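Local coordinates for globin (Geobacter sulfurreducens, PDB 2W31), which holds a six-coordinate heme as the globin domain of a membrane-associated globin-coupled sensor, and probably binds oxygen, at residues D68-V71 and S72-G76; L27-T30 and N31-R34; A18-L21 and G22-F25; A106-V109 and V110-T114. All coordinates share one frame; numbering follows the deposited sequence. Where two conformers were deposited one is given.

Contact 1: residues D68-V71 and S72-G76; sequences DWFV and SLFAG. With HEM (protoporphyrin IX containing Fe), chain C.
Asp-68 opens the run with a backbone bond, its O accepting from Ser-72 N at 3.1 Å (N-H...O 151°); its carboxylate turns back to Gln-64. Trp-69 is sandwiched. The heme methyl CMB stands over the centre of one indole face, 3.1 Å from CE2, a tight fit, while Leu-73 covers the opposite face with CD1 4.3 Å from the centroid of the six-membered ring, a CH-pi contact. With CG anti to the backbone N (chi1 165°), the indole reaches along the helix to Leu-73, and Asn-142 takes NE1. Phe-70 receives the edge of Phe-74 on its face: a T-shaped pair, centroids 5.5 Å apart and planes at 71°, whose closest atoms are Phe-70 CE1 and Phe-74 CE2 at 4.0 Å. Val-71 O then accepts Phe-74 N at 3.0 Å, an i to i+3 bond like that from Leu-73 N to Phe-70 O (3.1 Å), as the helix gives way to a type I turn, Ser-72 to Ala-75. Helix 62-72, the globin E helix carrying the axial ligand His-66, packs through Trp-69 and Phe-70 on helix 100-121 and through Phe-70 on helix 25-30; the following loop adds Phe-74 there and Leu-73 on helix 125-151.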
loop_
_atom_site.group_PDB
_atom_site.type_symbol
_atom_site.label_atom_id
_atom_site.label_comp_id
_atom_site.label_asym_id
_atom_site.label_seq_id
_atom_site.Cartn_x
_atom_site.Cartn_y
_atom_site.Cartn_z
ATOM N N ASP A 68 19.095 -4.057 3.581
ATOM C CA ASP A 68 19.133 -5.495 3.260
ATOM C C ASP A 68 17.727 -6.024 2.989
ATOM O O ASP A 68 17.527 -6.793 2.047
ATOM C CB ASP A 68 19.790 -6.338 4.376
ATOM C CG ASP A 68 21.301 -6.124 4.523
ATOM O OD1 ASP A 68 21.988 -5.616 3.596
ATOM O OD2 ASP A 68 21.790 -6.502 5.621
ATOM N N TRP A 69 16.750 -5.590 3.803
ATOM C CA TRP A 69 15.352 -5.983 3.586
ATOM C C TRP A 69 14.864 -5.539 2.177
ATOM O O TRP A 69 14.197 -6.316 1.446
ATOM C CB TRP A 69 14.428 -5.402 4.687
ATOM C CG TRP A 69 12.953 -5.488 4.249
ATOM C CD1 TRP A 69 12.117 -6.561 4.347
ATOM C CD2 TRP A 69 12.208 -4.450 3.569
ATOM N NE1 TRP A 69 10.874 -6.259 3.748
ATOM C CE2 TRP A 69 10.919 -4.962 3.291
ATOM C CE3 TRP A 69 12.516 -3.121 3.188
ATOM C CZ2 TRP A 69 9.932 -4.186 2.648
ATOM C CZ3 TRP A 69 11.543 -2.356 2.560
ATOM C CH2 TRP A 69 10.261 -2.907 2.295
ATOM N N PHE A 70 15.210 -4.311 1.808
ATOM C CA PHE A 70 14.834 -3.788 0.489
ATOM C C PHE A 70 15.352 -4.688 -0.657
ATOM O O PHE A 70 14.622 -5.078 -1.576
ATOM C CB PHE A 70 15.308 -2.343 0.350
ATOM C CG PHE A 70 15.133 -1.761 -1.029
ATOM C CD1 PHE A 70 13.857 -1.368 -1.498
ATOM C CD2 PHE A 70 16.238 -1.588 -1.873
ATOM C CE1 PHE A 70 13.702 -0.833 -2.771
ATOM C CE2 PHE A 70 16.082 -1.009 -3.132
ATOM C CZ PHE A 70 14.808 -0.648 -3.597
ATOM N N VAL A 71 16.627 -5.035 -0.580
ATOM C CA VAL A 71 17.192 -5.937 -1.574
ATOM C C VAL A 71 16.485 -7.296 -1.615
ATOM O O VAL A 71 16.243 -7.848 -2.698
ATOM C CB VAL A 71 18.694 -6.103 -1.313
ATOM C CG1 VAL A 71 19.294 -7.173 -2.220
ATOM C CG2 VAL A 71 19.377 -4.756 -1.561
ATOM N N SER A 72 16.093 -7.809 -0.447
ATOM C CA SER A 72 15.413 -9.095 -0.360
ATOM C C SER A 72 14.067 -9.137 -1.093
ATOM O O SER A 72 13.597 -10.226 -1.438
ATOM C CB SER A 72 15.206 -9.493 1.104
ATOM O OG SER A 72 14.161 -8.757 1.704
ATOM N N LEU A 73 13.436 -7.961 -1.308
ATOM C CA LEU A 73 12.178 -7.929 -2.067
ATOM C C LEU A 73 12.368 -8.521 -3.463
ATOM O O LEU A 73 11.409 -9.049 -4.051
ATOM C CB LEU A 73 11.658 -6.498 -2.256
ATOM C CG LEU A 73 11.243 -5.762 -0.998
ATOM C CD1 LEU A 73 11.071 -4.253 -1.301
ATOM C CD2 LEU A 73 9.924 -6.342 -0.472
ATOM N N PHE A 74 13.606 -8.411 -3.980
ATOM C CA PHE A 74 13.921 -8.781 -5.378
ATOM C C PHE A 74 14.727 -10.098 -5.472
ATOM O O PHE A 74 15.143 -10.491 -6.551
ATOM C CB PHE A 74 14.692 -7.632 -6.064
ATOM C CG PHE A 74 14.008 -6.331 -5.930
ATOM C CD1 PHE A 74 13.063 -5.951 -6.872
ATOM C CD2 PHE A 74 14.261 -5.491 -4.846
ATOM C CE1 PHE A 74 12.366 -4.728 -6.741
ATOM C CE2 PHE A 74 13.556 -4.293 -4.674
ATOM C CZ PHE A 74 12.626 -3.905 -5.638
ATOM N N ALA A 75 14.902 -10.776 -4.335
ATOM C CA ALA A 75 15.844 -11.902 -4.262
ATOM C C ALA A 75 15.266 -13.247 -4.685
ATOM O O ALA A 75 16.016 -14.241 -4.817
ATOM C CB ALA A 75 16.467 -11.976 -2.856
ATOM N N GLY A 76 13.963 -13.314 -4.923
ATOM C CA GLY A 76 13.365 -14.576 -5.402
ATOM C C GLY A 76 12.990 -15.429 -4.162
ATOM O O GLY A 76 13.131 -14.980 -3.018
HETATM C CHA HEM C . 14.223 -3.971 12.710
HETATM C CHB HEM C . 12.307 -3.985 8.289
HETATM C CHC HEM C . 9.969 0.110 9.407
HETATM C CHD HEM C . 12.903 0.687 13.201
HETATM C C1A HEM C . 13.904 -4.348 11.423
HETATM C C2A HEM C . 14.341 -5.562 10.756
HETATM C C3A HEM C . 13.832 -5.561 9.517
HETATM C C4A HEM C . 13.040 -4.341 9.394
HETATM C CMA HEM C . 13.995 -6.616 8.405
HETATM C CAA HEM C . 15.237 -6.669 11.398
HETATM C CBA HEM C . 14.266 -7.442 12.298
HETATM C CGA HEM C . 14.759 -8.806 12.742
HETATM O O1A HEM C . 14.851 -9.745 11.902
HETATM O O2A HEM C . 15.044 -8.949 13.964
HETATM C C1B HEM C . 11.390 -2.948 8.263
HETATM C C2B HEM C . 10.384 -2.702 7.240
HETATM C C3B HEM C . 9.732 -1.575 7.544
HETATM C C4B HEM C . 10.341 -1.035 8.752
HETATM C CMB HEM C . 10.165 -3.669 6.056
HETATM C CAB HEM C . 8.603 -0.882 6.784
HETATM C CBB HEM C . 8.605 -0.792 5.440
HETATM C C1C HEM C . 10.611 0.667 10.484
HETATM C C2C HEM C . 10.402 1.993 11.015
HETATM C C3C HEM C . 11.241 2.167 12.041
HETATM C C4C HEM C . 11.990 0.939 12.209
HETATM C CMC HEM C . 9.413 3.028 10.484
HETATM C CAC HEM C . 11.357 3.436 12.908
HETATM C CBC HEM C . 12.498 4.079 13.137
HETATM C C1D HEM C . 13.421 -0.549 13.492
HETATM C C2D HEM C . 14.122 -0.897 14.736
HETATM C C3D HEM C . 14.533 -2.348 14.597
HETATM C C4D HEM C . 14.064 -2.738 13.271
HETATM C CMD HEM C . 14.353 0.018 15.933
HETATM C CAD HEM C . 15.324 -3.229 15.602
HETATM C CBD HEM C . 14.454 -3.734 16.738
HETATM C CGD HEM C . 15.372 -4.265 17.822
HETATM O O1D HEM C . 16.205 -3.497 18.376
HETATM O O2D HEM C . 15.262 -5.469 18.140
HETATM N NA HEM C . 13.117 -3.608 10.568
HETATM N NB HEM C . 11.330 -1.918 9.163
HETATM N NC HEM C . 11.599 0.031 11.229
HETATM N ND HEM C . 13.418 -1.659 12.681
HETATM FE FE HEM C . 12.368 -1.775 10.893
#

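Contact 2: residues L27-T30 and N31-R34; sequences LAET and NKER
A salt bridge joins Glu-29 and Lys-32 across the junction of helices 25-30 and 32-44, and a second runs from Lys-32 to Glu-33. Lys-32 NZ lies 3.0 Å from Glu-29 OE2 and 2.9 Å from Glu-33 OE2, so one ammonium ties together two carboxylates. It meets neither in its plane: NZ stands 51° out of the Glu-29 carboxylate and 43° out of that of Glu-33. The Lys-32 chain starts with CG wedged between the backbone N and the carbonyl carbon (chi1 73°), which lays it beside Glu-29, the two pointing the same way, with CG 3.3 Å from Glu-29 O.

Water forms the second group. Water 1 lies between Glu-29 O, 2.7 Å away, and Glu-33 OE1, with a weak bond from Lys-32 NZ. Water 2 donates to Thr-30 O (2.9 Å) and also to Glu-33 OE1, and accepts from Arg-34 N (3.1 Å), filling in for the direct i to i+4 bond that the kink removes.

Backbone bonds show the same break. Asn-31 N still reaches Leu-27 O at 3.0 Å, but Lys-32 N finds Glu-29 O only through a weak bond, and Asn-31 is the residue that leaves helical geometry. Thr-30 OG1 turns back to Pro-26 O.

Were Lys-32 an alanine, the carboxylates of Glu-29 and Glu-33, whose OE2 atoms are 5.6 Å apart, would probably lose their shared countercharge. Where the helix is interrupted at the protein surface, continuity thus passes to ion pairs and ordered water, and the lysine is likely to favour the charged form of both glutamates.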
loop_
_atom_site.group_PDB
_atom_site.type_symbol
_atom_site.label_atom_id
_atom_site.label_comp_id
_atom_site.label_asym_id
_atom_site.label_seq_id
_atom_site.Cartn_x
_atom_site.Cartn_y
_atom_site.Cartn_z
ATOM N N LEU A 27 18.806 -3.136 -10.761
ATOM C CA LEU A 27 18.437 -1.767 -10.425
ATOM C C LEU A 27 18.265 -1.512 -8.949
ATOM O O LEU A 27 18.675 -0.469 -8.418
ATOM C CB LEU A 27 17.172 -1.366 -11.159
ATOM C CG LEU A 27 17.410 -0.878 -12.581
ATOM C CD1 LEU A 27 16.093 -0.721 -13.311
ATOM C CD2 LEU A 27 18.249 0.445 -12.604
ATOM N N ALA A 28 17.648 -2.471 -8.263
ATOM C CA ALA A 28 17.478 -2.333 -6.820
ATOM C C ALA A 28 18.813 -2.309 -6.122
ATOM O O ALA A 28 19.051 -1.480 -5.237
ATOM C CB ALA A 28 16.585 -3.438 -6.269
ATOM N N GLU A 29 19.712 -3.200 -6.554
ATOM C CA GLU A 29 21.034 -3.256 -5.971
ATOM C C GLU A 29 21.837 -1.980 -6.231
ATOM O O GLU A 29 22.436 -1.438 -5.317
ATOM C CB GLU A 29 21.763 -4.496 -6.486
ATOM C CG GLU A 29 22.853 -4.947 -5.563
ATOM C CD GLU A 29 24.147 -4.202 -5.795
ATOM O OE1 GLU A 29 24.343 -3.636 -6.903
ATOM O OE2 GLU A 29 24.973 -4.182 -4.869
ATOM N N THR A 30 21.783 -1.481 -7.459
ATOM C CA THR A 30 22.432 -0.210 -7.839
ATOM C C THR A 30 21.969 0.960 -6.959
ATOM O O THR A 30 22.787 1.846 -6.580
ATOM C CB THR A 30 22.146 0.099 -9.321
ATOM O OG1 THR A 30 22.864 -0.833 -10.146
ATOM C CG2 THR A 30 22.544 1.546 -9.711
ATOM N N ASN A 31 20.671 0.939 -6.633
ATOM C CA ASN A 31 19.998 2.016 -5.899
ATOM C C ASN A 31 19.845 1.815 -4.388
ATOM O O ASN A 31 19.207 2.628 -3.709
ATOM C CB ASN A 31 18.621 2.259 -6.516
ATOM C CG ASN A 31 18.709 2.983 -7.832
ATOM O OD1 ASN A 31 18.692 2.371 -8.894
ATOM N ND2 ASN A 31 18.827 4.303 -7.765
ATOM N N LYS A 32 20.434 0.742 -3.851
ATOM C CA LYS A 32 20.186 0.348 -2.486
ATOM C C LYS A 32 20.614 1.409 -1.467
ATOM O O LYS A 32 19.906 1.651 -0.488
ATOM C CB LYS A 32 20.822 -1.034 -2.193
ATOM C CG LYS A 32 22.345 -1.093 -2.075
ATOM C CD LYS A 32 22.753 -2.575 -1.921
ATOM C CE LYS A 32 24.197 -2.743 -1.453
ATOM N NZ LYS A 32 25.122 -2.316 -2.520
ATOM N N GLU A 33 21.762 2.042 -1.705
ATOM C CA GLU A 33 22.241 3.084 -0.775
ATOM C C GLU A 33 21.389 4.368 -0.826
ATOM O O GLU A 33 21.157 5.006 0.221
ATOM C CB GLU A 33 23.737 3.407 -1.007
ATOM C CG GLU A 33 24.662 2.234 -0.713
ATOM C CD GLU A 33 24.933 1.362 -1.936
ATOM O OE1 GLU A 33 24.373 1.620 -3.031
ATOM O OE2 GLU A 33 25.738 0.414 -1.807
ATOM N N ARG A 34 20.965 4.754 -2.034
ATOM C CA ARG A 34 20.069 5.894 -2.238
ATOM C C ARG A 34 18.762 5.657 -1.462
ATOM O O ARG A 34 18.298 6.547 -0.710
ATOM C CB ARG A 34 19.748 6.064 -3.722
ATOM C CG ARG A 34 20.448 7.212 -4.423
ATOM C CD ARG A 34 19.861 7.488 -5.808
ATOM N NE ARG A 34 18.575 8.165 -5.697
ATOM C CZ ARG A 34 17.414 7.729 -6.196
ATOM N NH1 ARG A 34 17.328 6.609 -6.907
ATOM N NH2 ARG A 34 16.321 8.446 -5.996
HETATM O O HOH W 1 24.904 -0.341 -4.990
HETATM O O HOH W 2 22.566 3.800 -4.501
#

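Contact 3: residues A18-L21 and G22-F25; sequences AELL and GSLF
The flat group that matters most here is the peptide carbonyl of Leu-20, approached by Ser-23 OG at 2.6 Å from Leu-20 O. The hydroxyl arrives only 16° from the carbonyl plane, with a C=O...OG angle of 124°, well to the side of the C=O direction. The one aromatic ring, that of Phe-25, leads away from residues 18-21: its CD1 meets Phe-74 O close to the ring plane, while Val-71 CG1 comes obliquely onto CE1.

Ser-23 reaches that carbonyl by its first torsion: chi1 of 82° sets OG between the backbone N and the carbonyl carbon, folding it back over the preceding turn. Leu-20 O therefore serves two donors, OG and, more weakly, Leu-24 N at 3.1 Å.

One turn earlier the helix is regular. Gly-22 N bonds Ala-18 O and Ser-23 N bonds Glu-19 O, each at 2.9 Å. From Leu-24 on, the pattern tightens: its N is shared between Leu-20 O and Leu-21 O (3.0 Å), both weak, and Phe-25 N bonds Gly-22 O at 3.0 Å, so i to i+3 bonds take over where helix 15-23 ends.

The leucines point their branches elsewhere. Leu-21 packs on Phe-13, Tyr-78 and Ile-138, Leu-24 on Val-135, Phe-74 and Phe-122, placing this helix end against helix 125-151. Leu-24 nevertheless brings CG to 3.5 Å from Leu-20 O.

Chemically, then, the terminus is held by backbone acceptors: a serine hydroxyl takes up a last-turn carbonyl whose main-chain bond has weakened, while apolar chains face the protein interior.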
loop_
_atom_site.group_PDB
_atom_site.type_symbol
_atom_site.label_atom_id
_atom_site.label_comp_id
_atom_site.label_asym_id
_atom_site.label_seq_id
_atom_site.Cartn_x
_atom_site.Cartn_y
_atom_site.Cartn_z
ATOM N N ALA A 18 7.322 -13.120 -9.927
ATOM C CA ALA A 18 8.642 -13.413 -9.307
ATOM C C ALA A 18 9.765 -13.179 -10.307
ATOM O O ALA A 18 10.802 -12.606 -9.950
ATOM C CB ALA A 18 8.701 -14.847 -8.747
ATOM N N GLU A 19 9.560 -13.616 -11.561
ATOM C CA GLU A 19 10.567 -13.380 -12.622
ATOM C C GLU A 19 10.801 -11.886 -12.875
ATOM O O GLU A 19 11.945 -11.427 -13.026
ATOM C CB GLU A 19 10.158 -14.121 -13.899
ATOM C CG GLU A 19 10.329 -15.644 -13.760
ATOM C CD GLU A 19 9.513 -16.476 -14.757
ATOM O OE1 GLU A 19 9.111 -15.947 -15.818
ATOM O OE2 GLU A 19 9.263 -17.679 -14.455
ATOM N N LEU A 20 9.724 -11.100 -12.827
ATOM C CA LEU A 20 9.890 -9.677 -13.058
ATOM C C LEU A 20 10.634 -9.014 -11.908
ATOM O O LEU A 20 11.505 -8.139 -12.136
ATOM C CB LEU A 20 8.535 -9.010 -13.288
ATOM C CG LEU A 20 7.852 -9.365 -14.601
ATOM C CD1 LEU A 20 6.333 -9.055 -14.519
ATOM C CD2 LEU A 20 8.582 -8.624 -15.736
ATOM N N LEU A 21 10.308 -9.414 -10.663
ATOM C CA LEU A 21 11.076 -8.883 -9.527
ATOM C C LEU A 21 12.568 -9.260 -9.666
ATOM O O LEU A 21 13.450 -8.427 -9.405
ATOM C CB LEU A 21 10.530 -9.411 -8.211
ATOM C CG LEU A 21 9.113 -8.924 -7.875
ATOM C CD1 LEU A 21 8.667 -9.632 -6.612
ATOM C CD2 LEU A 21 9.095 -7.398 -7.677
ATOM N N GLY A 22 12.856 -10.511 -10.068
ATOM C CA GLY A 22 14.265 -10.887 -10.296
ATOM C C GLY A 22 14.929 -10.001 -11.344
ATOM O O GLY A 22 16.127 -9.660 -11.197
ATOM N N SER A 23 14.192 -9.656 -12.410
ATOM C CA SER A 23 14.723 -8.808 -13.477
ATOM C C SER A 23 15.049 -7.403 -12.974
ATOM O O SER A 23 15.874 -6.704 -13.581
ATOM C CB SER A 23 13.764 -8.758 -14.679
ATOM O OG SER A 23 12.734 -7.822 -14.448
ATOM N N LEU A 24 14.397 -6.978 -11.888
ATOM C CA LEU A 24 14.696 -5.676 -11.263
ATOM C C LEU A 24 15.833 -5.707 -10.242
ATOM O O LEU A 24 16.252 -4.655 -9.736
ATOM C CB LEU A 24 13.414 -5.104 -10.605
ATOM C CG LEU A 24 12.301 -4.747 -11.563
ATOM C CD1 LEU A 24 10.998 -4.611 -10.753
ATOM C CD2 LEU A 24 12.584 -3.423 -12.305
ATOM N N PHE A 25 16.393 -6.894 -9.975
ATOM C CA PHE A 25 17.412 -6.999 -8.941
ATOM C C PHE A 25 18.616 -6.031 -9.197
ATOM O O PHE A 25 19.041 -5.290 -8.282
ATOM C CB PHE A 25 17.881 -8.467 -8.708
ATOM C CG PHE A 25 18.787 -8.582 -7.536
ATOM C CD1 PHE A 25 18.291 -9.001 -6.303
ATOM C CD2 PHE A 25 20.150 -8.216 -7.645
ATOM C CE1 PHE A 25 19.115 -9.035 -5.170
ATOM C CE2 PHE A 25 20.973 -8.263 -6.530
ATOM C CZ PHE A 25 20.456 -8.675 -5.286
#

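Contact 4: residues A106-V109 and V110-T114; sequences AMNV and VRQFT. With HEM (protoporphyrin IX containing Fe), chain C.
The heme pocket takes its wall here from helix 100-121, the globin G helix, whose Ala-106 and Met-107 touch the porphyrin one turn before Val-110 and Arg-111. Ala-106 CB lies 3.7 Å from the vinyl carbon CAB of the heme, and Met-107 CE 3.6 Å from CBB of the same vinyl. Met-107 is bent at both outer torsions (chi2 60°, chi3 83°), which turns the methyl to the vinyl tip while its CG remains 4.0 Å from Arg-111 NH2, the two side chains crossing at about a right angle.

Along the helix the backbone bonds are regular i to i+4 pairs, such as Gln-112 N to Asn-108 O at 2.9 Å. Gln-112 NE2 gives Asn-108 OD1 a weak bond at 3.4 Å, their amide planes perpendicular, and the Gln-112 chain rides over the backbone with CG 3.0 Å from Asn-108 O. Thr-114 OG1 and N, both 2.9 Å from Val-110 O, grip it from opposite faces of the carbonyl plane.

The polar ends serve the interface with the second subunit. Arg-111 is bridged to Glu-136 and Asp-140, and to Asp-140 of the second subunit, which also takes Asn-108 ND2; of that subunit, Arg-132 donates to Gln-112 OE1 and Glu-133 O accepts from NE2. A leucine at Gln-112 would probably cost Asn-108 OD1 this weak donor, and Arg-132 and Glu-133 O of the second subunit their bonds to the amide.

Helix 62-72 lies against Met-107, Val-110 and Thr-114 through Trp-69 and Phe-70, helix 32-44 against Val-109 and Phe-113, and helix 125-151 against Met-107 and Arg-111.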
loop_
_atom_site.group_PDB
_atom_site.type_symbol
_atom_site.label_atom_id
_atom_site.label_comp_id
_atom_site.label_asym_id
_atom_site.label_seq_id
_atom_site.Cartn_x
_atom_site.Cartn_y
_atom_site.Cartn_z
ATOM N N ALA A 106 6.374 4.128 6.505
ATOM C CA ALA A 106 7.652 3.742 5.917
ATOM C C ALA A 106 7.452 3.042 4.576
ATOM O O ALA A 106 8.261 3.192 3.661
ATOM C CB ALA A 106 8.428 2.849 6.873
ATOM N N MET A 107 6.370 2.278 4.469
ATOM C CA MET A 107 6.117 1.471 3.281
ATOM C C MET A 107 5.698 2.341 2.101
ATOM O O MET A 107 5.945 1.997 0.945
ATOM C CB MET A 107 5.044 0.419 3.567
ATOM C CG MET A 107 4.903 -0.635 2.481
ATOM S SD MET A 107 6.421 -1.571 2.219
ATOM C CE MET A 107 6.293 -2.796 3.519
ATOM N N ASN A 108 5.063 3.469 2.401
ATOM C CA ASN A 108 4.791 4.502 1.379
ATOM C C ASN A 108 6.109 5.092 0.820
ATOM O O ASN A 108 6.231 5.298 -0.414
ATOM C CB ASN A 108 3.884 5.616 1.934
ATOM C CG ASN A 108 3.461 6.593 0.840
ATOM O OD1 ASN A 108 4.083 7.646 0.679
ATOM N ND2 ASN A 108 2.490 6.195 0.013
ATOM N N VAL A 109 7.082 5.339 1.718
ATOM C CA VAL A 109 8.373 5.849 1.269
ATOM C C VAL A 109 9.028 4.869 0.257
ATOM O O VAL A 109 9.524 5.265 -0.799
ATOM C CB VAL A 109 9.327 6.094 2.461
ATOM C CG1 VAL A 109 10.720 6.594 1.943
ATOM C CG2 VAL A 109 8.704 7.083 3.434
ATOM N N VAL A 110 9.059 3.586 0.615
ATOM C CA VAL A 110 9.657 2.573 -0.267
ATOM C C VAL A 110 8.884 2.483 -1.593
ATOM O O VAL A 110 9.465 2.353 -2.687
ATOM C CB VAL A 110 9.701 1.214 0.459
ATOM C CG1 VAL A 110 10.246 0.108 -0.418
ATOM C CG2 VAL A 110 10.514 1.337 1.754
ATOM N N ARG A 111 7.563 2.537 -1.490
ATOM C CA ARG A 111 6.730 2.397 -2.677
ATOM C C ARG A 111 7.006 3.556 -3.670
ATOM O O ARG A 111 7.189 3.336 -4.857
ATOM C CB ARG A 111 5.279 2.428 -2.209
ATOM C CG ARG A 111 4.318 2.071 -3.213
ATOM C CD ARG A 111 2.895 2.427 -2.669
ATOM N NE ARG A 111 2.523 1.844 -1.369
ATOM C CZ ARG A 111 2.194 0.550 -1.197
ATOM N NH1 ARG A 111 2.280 -0.299 -2.198
ATOM N NH2 ARG A 111 1.825 0.064 -0.021
ATOM N N GLN A 112 7.082 4.800 -3.178
ATOM C CA GLN A 112 7.247 5.949 -4.086
ATOM C C GLN A 112 8.634 5.845 -4.713
ATOM O O GLN A 112 8.800 6.108 -5.909
ATOM C CB GLN A 112 7.115 7.262 -3.302
ATOM C CG GLN A 112 5.803 7.375 -2.488
ATOM C CD GLN A 112 4.596 7.862 -3.288
ATOM O OE1 GLN A 112 4.529 7.686 -4.518
ATOM N NE2 GLN A 112 3.614 8.464 -2.580
ATOM N N PHE A 113 9.628 5.446 -3.909
ATOM C CA PHE A 113 11.008 5.379 -4.400
ATOM C C PHE A 113 11.116 4.336 -5.516
ATOM O O PHE A 113 11.741 4.585 -6.586
ATOM C CB PHE A 113 11.924 4.980 -3.242
ATOM C CG PHE A 113 13.409 4.894 -3.616
ATOM C CD1 PHE A 113 14.261 6.007 -3.509
ATOM C CD2 PHE A 113 13.940 3.688 -4.083
ATOM C CE1 PHE A 113 15.610 5.916 -3.875
ATOM C CE2 PHE A 113 15.315 3.583 -4.428
ATOM C CZ PHE A 113 16.122 4.698 -4.342
ATOM N N THR A 114 10.539 3.151 -5.277
ATOM C CA THR A 114 10.664 2.046 -6.234
ATOM C C THR A 114 9.881 2.303 -7.509
ATOM O O THR A 114 10.372 2.007 -8.617
ATOM C CB THR A 114 10.234 0.747 -5.568
ATOM O OG1 THR A 114 10.979 0.601 -4.355
ATOM C CG2 THR A 114 10.559 -0.455 -6.460
HETATM C CHA HEM C . 14.223 -3.971 12.710
HETATM C CHB HEM C . 12.307 -3.985 8.289
HETATM C CHC HEM C . 9.969 0.110 9.407
HETATM C CHD HEM C . 12.903 0.687 13.201
HETATM C C1A HEM C . 13.904 -4.348 11.423
HETATM C C2A HEM C . 14.341 -5.562 10.756
HETATM C C3A HEM C . 13.832 -5.561 9.517
HETATM C C4A HEM C . 13.040 -4.341 9.394
HETATM C CMA HEM C . 13.995 -6.616 8.405
HETATM C CAA HEM C . 15.237 -6.669 11.398
HETATM C CBA HEM C . 14.266 -7.442 12.298
HETATM C CGA HEM C . 14.759 -8.806 12.742
HETATM O O1A HEM C . 14.851 -9.745 11.902
HETATM O O2A HEM C . 15.044 -8.949 13.964
HETATM C C1B HEM C . 11.390 -2.948 8.263
HETATM C C2B HEM C . 10.384 -2.702 7.240
HETATM C C3B HEM C . 9.732 -1.575 7.544
HETATM C C4B HEM C . 10.341 -1.035 8.752
HETATM C CMB HEM C . 10.165 -3.669 6.056
HETATM C CAB HEM C . 8.603 -0.882 6.784
HETATM C CBB HEM C . 8.605 -0.792 5.440
HETATM C C1C HEM C . 10.611 0.667 10.484
HETATM C C2C HEM C . 10.402 1.993 11.015
HETATM C C3C HEM C . 11.241 2.167 12.041
HETATM C C4C HEM C . 11.990 0.939 12.209
HETATM C CMC HEM C . 9.413 3.028 10.484
HETATM C CAC HEM C . 11.357 3.436 12.908
HETATM C CBC HEM C . 12.498 4.079 13.137
HETATM C C1D HEM C . 13.421 -0.549 13.492
HETATM C C2D HEM C . 14.122 -0.897 14.736
HETATM C C3D HEM C . 14.533 -2.348 14.597
HETATM C C4D HEM C . 14.064 -2.738 13.271
HETATM C CMD HEM C . 14.353 0.018 15.933
HETATM C CAD HEM C . 15.324 -3.229 15.602
HETATM C CBD HEM C . 14.454 -3.734 16.738
HETATM C CGD HEM C . 15.372 -4.265 17.822
HETATM O O1D HEM C . 16.205 -3.497 18.376
HETATM O O2D HEM C . 15.262 -5.469 18.140
HETATM N NA HEM C . 13.117 -3.608 10.568
HETATM N NB HEM C . 11.330 -1.918 9.163
HETATM N NC HEM C . 11.599 0.031 11.229
HETATM N ND HEM C . 13.418 -1.659 12.681
HETATM FE FE HEM C . 12.368 -1.775 10.893
#

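How the contacts relate
Contacts 3 and 2 follow each other directly along the chain, then come contacts 1 and 4, all within one globin domain. Contact 1 is the hub: its centre lies about 10 Å from that of contact 3, 11 Å from contact 2 and 14 Å from contact 4, and it touches each. Phe-74 CD2 meets Ala-28 CB at 3.4 Å, and Phe-70 CE1 meets Thr-114 OG1 at 3.5 Å. Contacts 2 and 4 meet where Arg-34 NH2 lies against Phe-113 CE1, whereas contacts 3 and 4, centres about 18 Å apart, do not touch. Contacts 1 and 4 both touch the heme, and their packing on residues 18-34 connects the pocket to the N-terminal helices.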